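Local coordinates for protein arylamine n-acetyltransferase (Mycobacterium smegmatis, PDB 1W5R) that probably transfers an acetyl group from acetyl-coenzyme A to arylamines, at residues Glu238-Asp243 with Val253-Ile258. The protein carries 1 engineered substitution. Numbering follows the deposited sequence.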
loop_
_atom_site.group_PDB
_atom_site.type_symbol
_atom_site.label_atom_id
_atom_site.label_comp_id
_atom_site.label_asym_id
_atom_site.label_seq_id
_atom_site.Cartn_x
_atom_site.Cartn_y
_atom_site.Cartn_z
ATOM N N GLU A 238 -3.921 -2.611 -2.128
ATOM C CA GLU A 238 -2.755 -2.334 -1.292
ATOM C C GLU A 238 -2.802 -3.202 -0.054
ATOM O O GLU A 238 -3.873 -3.410 0.527
ATOM C CB GLU A 238 -2.714 -0.871 -0.860
ATOM C CG GLU A 238 -2.950 0.129 -1.972
ATOM C CD GLU A 238 -2.952 1.567 -1.489
ATOM O OE1 GLU A 238 -2.635 1.825 -0.300
ATOM O OE2 GLU A 238 -3.268 2.448 -2.312
ATOM N N HIS A 239 -1.646 -3.716 0.340
ATOM C CA HIS A 239 -1.510 -4.437 1.585
ATOM C C HIS A 239 -0.415 -3.792 2.409
ATOM O O HIS A 239 0.757 -3.843 2.037
ATOM C CB HIS A 239 -1.253 -5.925 1.335
ATOM C CG HIS A 239 -2.404 -6.623 0.673
ATOM N ND1 HIS A 239 -3.671 -6.645 1.215
ATOM C CD2 HIS A 239 -2.484 -7.311 -0.492
ATOM C CE1 HIS A 239 -4.482 -7.314 0.416
ATOM N NE2 HIS A 239 -3.786 -7.729 -0.629
ATOM N N ILE A 240 -0.810 -3.152 3.502
ATOM C CA ILE A 240 0.118 -2.499 4.407
ATOM C C ILE A 240 0.314 -3.408 5.617
ATOM O O ILE A 240 -0.650 -3.753 6.326
ATOM C CB ILE A 240 -0.393 -1.085 4.803
ATOM C CG1 ILE A 240 -0.533 -0.210 3.551
ATOM C CG2 ILE A 240 0.516 -0.442 5.843
ATOM C CD1 ILE A 240 -1.483 0.958 3.691
ATOM N N ARG A 241 1.556 -3.821 5.849
ATOM C CA ARG A 241 1.869 -4.698 6.979
ATOM C C ARG A 241 2.621 -3.908 8.043
ATOM O O ARG A 241 3.774 -3.511 7.851
ATOM C CB ARG A 241 2.686 -5.911 6.516
ATOM C CG ARG A 241 2.997 -6.920 7.617
ATOM C CD ARG A 241 4.006 -7.980 7.155
ATOM N NE ARG A 241 4.272 -8.964 8.205
ATOM C CZ ARG A 241 5.111 -8.779 9.231
ATOM N NH1 ARG A 241 5.770 -7.636 9.385
ATOM N NH2 ARG A 241 5.273 -9.746 10.118
ATOM N N PHE A 242 1.963 -3.673 9.170
ATOM C CA PHE A 242 2.578 -2.960 10.279
ATOM C C PHE A 242 3.550 -3.840 11.046
ATOM O O PHE A 242 3.362 -5.053 11.179
ATOM C CB PHE A 242 1.472 -2.418 11.193
ATOM C CG PHE A 242 0.640 -1.357 10.540
ATOM C CD1 PHE A 242 -0.720 -1.582 10.253
ATOM C CD2 PHE A 242 1.209 -0.143 10.158
ATOM C CE1 PHE A 242 -1.481 -0.595 9.627
ATOM C CE2 PHE A 242 0.450 0.848 9.546
ATOM C CZ PHE A 242 -0.900 0.617 9.273
ATOM N N ASP A 243 4.621 -3.210 11.522
ATOM C CA ASP A 243 5.682 -3.915 12.216
ATOM C C ASP A 243 5.262 -4.438 13.585
ATOM O O ASP A 243 5.638 -5.552 13.955
ATOM C CB ASP A 243 6.892 -3.000 12.398
ATOM C CG ASP A 243 7.792 -2.962 11.180
ATOM O OD1 ASP A 243 7.521 -3.669 10.182
ATOM O OD2 ASP A 243 8.788 -2.213 11.241
ATOM N N VAL A 253 -5.981 5.267 15.678
ATOM C CA VAL A 253 -6.285 6.636 16.119
ATOM C C VAL A 253 -6.340 7.636 14.952
ATOM O O VAL A 253 -7.272 8.437 14.848
ATOM C CB VAL A 253 -5.262 7.109 17.184
ATOM C CG1 VAL A 253 -5.560 8.538 17.633
ATOM C CG2 VAL A 253 -5.282 6.183 18.377
ATOM N N ASN A 254 -5.348 7.565 14.075
ATOM C CA ASN A 254 -5.134 8.612 13.071
ATOM C C ASN A 254 -5.615 8.300 11.651
ATOM O O ASN A 254 -5.971 9.216 10.898
ATOM C CB ASN A 254 -3.668 9.053 13.089
ATOM C CG ASN A 254 -3.275 9.677 14.419
ATOM O OD1 ASN A 254 -2.423 9.159 15.134
ATOM N ND2 ASN A 254 -3.927 10.778 14.771
ATOM N N ARG A 255 -5.616 7.024 11.274
ATOM C CA ARG A 255 -6.243 6.613 10.023
ATOM C C ARG A 255 -7.750 6.425 10.218
ATOM O O ARG A 255 -8.555 6.907 9.415
ATOM C CB ARG A 255 -5.630 5.313 9.493
ATOM C CG ARG A 255 -4.271 5.427 8.799
ATOM C CD ARG A 255 -3.943 4.080 8.149
ATOM N NE ARG A 255 -2.783 4.111 7.263
ATOM C CZ ARG A 255 -2.840 4.100 5.933
ATOM N NH1 ARG A 255 -4.010 4.076 5.302
ATOM N NH2 ARG A 255 -1.717 4.118 5.228
ATOM N N PHE A 256 -8.134 5.726 11.287
ATOM C CA PHE A 256 -9.531 5.336 11.473
ATOM C C PHE A 256 -10.345 6.258 12.387
ATOM O O PHE A 256 -11.564 6.107 12.518
ATOM C CB PHE A 256 -9.614 3.874 11.931
ATOM C CG PHE A 256 -9.220 2.884 10.869
ATOM C CD1 PHE A 256 -7.995 2.223 10.929
ATOM C CD2 PHE A 256 -10.079 2.607 9.807
ATOM C CE1 PHE A 256 -7.631 1.283 9.945
ATOM C CE2 PHE A 256 -9.729 1.696 8.822
ATOM C CZ PHE A 256 -8.503 1.019 8.889
ATOM N N GLY A 257 -9.672 7.213 13.023
ATOM C CA GLY A 257 -10.358 8.240 13.811
ATOM C C GLY A 257 -11.003 7.770 15.105
ATOM O O GLY A 257 -11.988 8.364 15.560
ATOM N N ILE A 258 -10.451 6.713 15.700
ATOM C CA ILE A 258 -10.998 6.154 16.940
ATOM C C ILE A 258 -10.225 6.681 18.149
ATOM O O ILE A 258 -8.993 6.585 18.207
ATOM C CB ILE A 258 -10.984 4.595 16.938
ATOM C CG1 ILE A 258 -11.872 4.059 15.807
ATOM C CG2 ILE A 258 -11.442 4.038 18.307
ATOM C CD1 ILE A 258 -11.629 2.575 15.485
#
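The ring of Phe242 meets Arg255 at its edge, near the ring plane, where CZ of Phe242 lies 4.4 Å from NE of Arg255, while one of its faces carries CG2 of Ile240, set toward the rim. The guanidinium of Arg255 is turned obliquely to both neighbours; its NE sits at the edge of the ring rather than over a face, so the contact is not cation-pi. This is a strand-to-helix connection in the arylamine N-acetyltransferase fold: strand 236-242, the last of an antiparallel sheet within the chain, passes into helix 245-255, whose late turns direct the side chain of Arg255 toward the strand. It illustrates how an arginine can bridge a wide backbone gap, since CA of Ile240 and CA of Arg255 stay 12.5 Å apart. The arginine chain runs extended from CG to NE, and it meets Ile240 from the opposite direction. The contact buries about 100 Å² in all, and no hydrogen bond crosses it. On its way Arg255 also touches Tyr222 and Leu229 of the same sheet, whereas Phe242 packs on Val248 and Ala251 of the helix. The strand continues the sheet into the second subunit by antiparallel pairing, and Arg233 of that subunit packs on Arg255. Glu238 OE1 lies 6.1 Å from NH2 of Arg255, too far for a salt bridge, though the opposite charge may still favour the arginine; OE2 of Glu238 forms a salt bridge with Arg233 of its own chain. Ile240 places CG1 beside its backbone N (chi1 -60°) and extends from there (chi2 158°), which carries CD1 to within 3.5 Å of NH2 of Arg255.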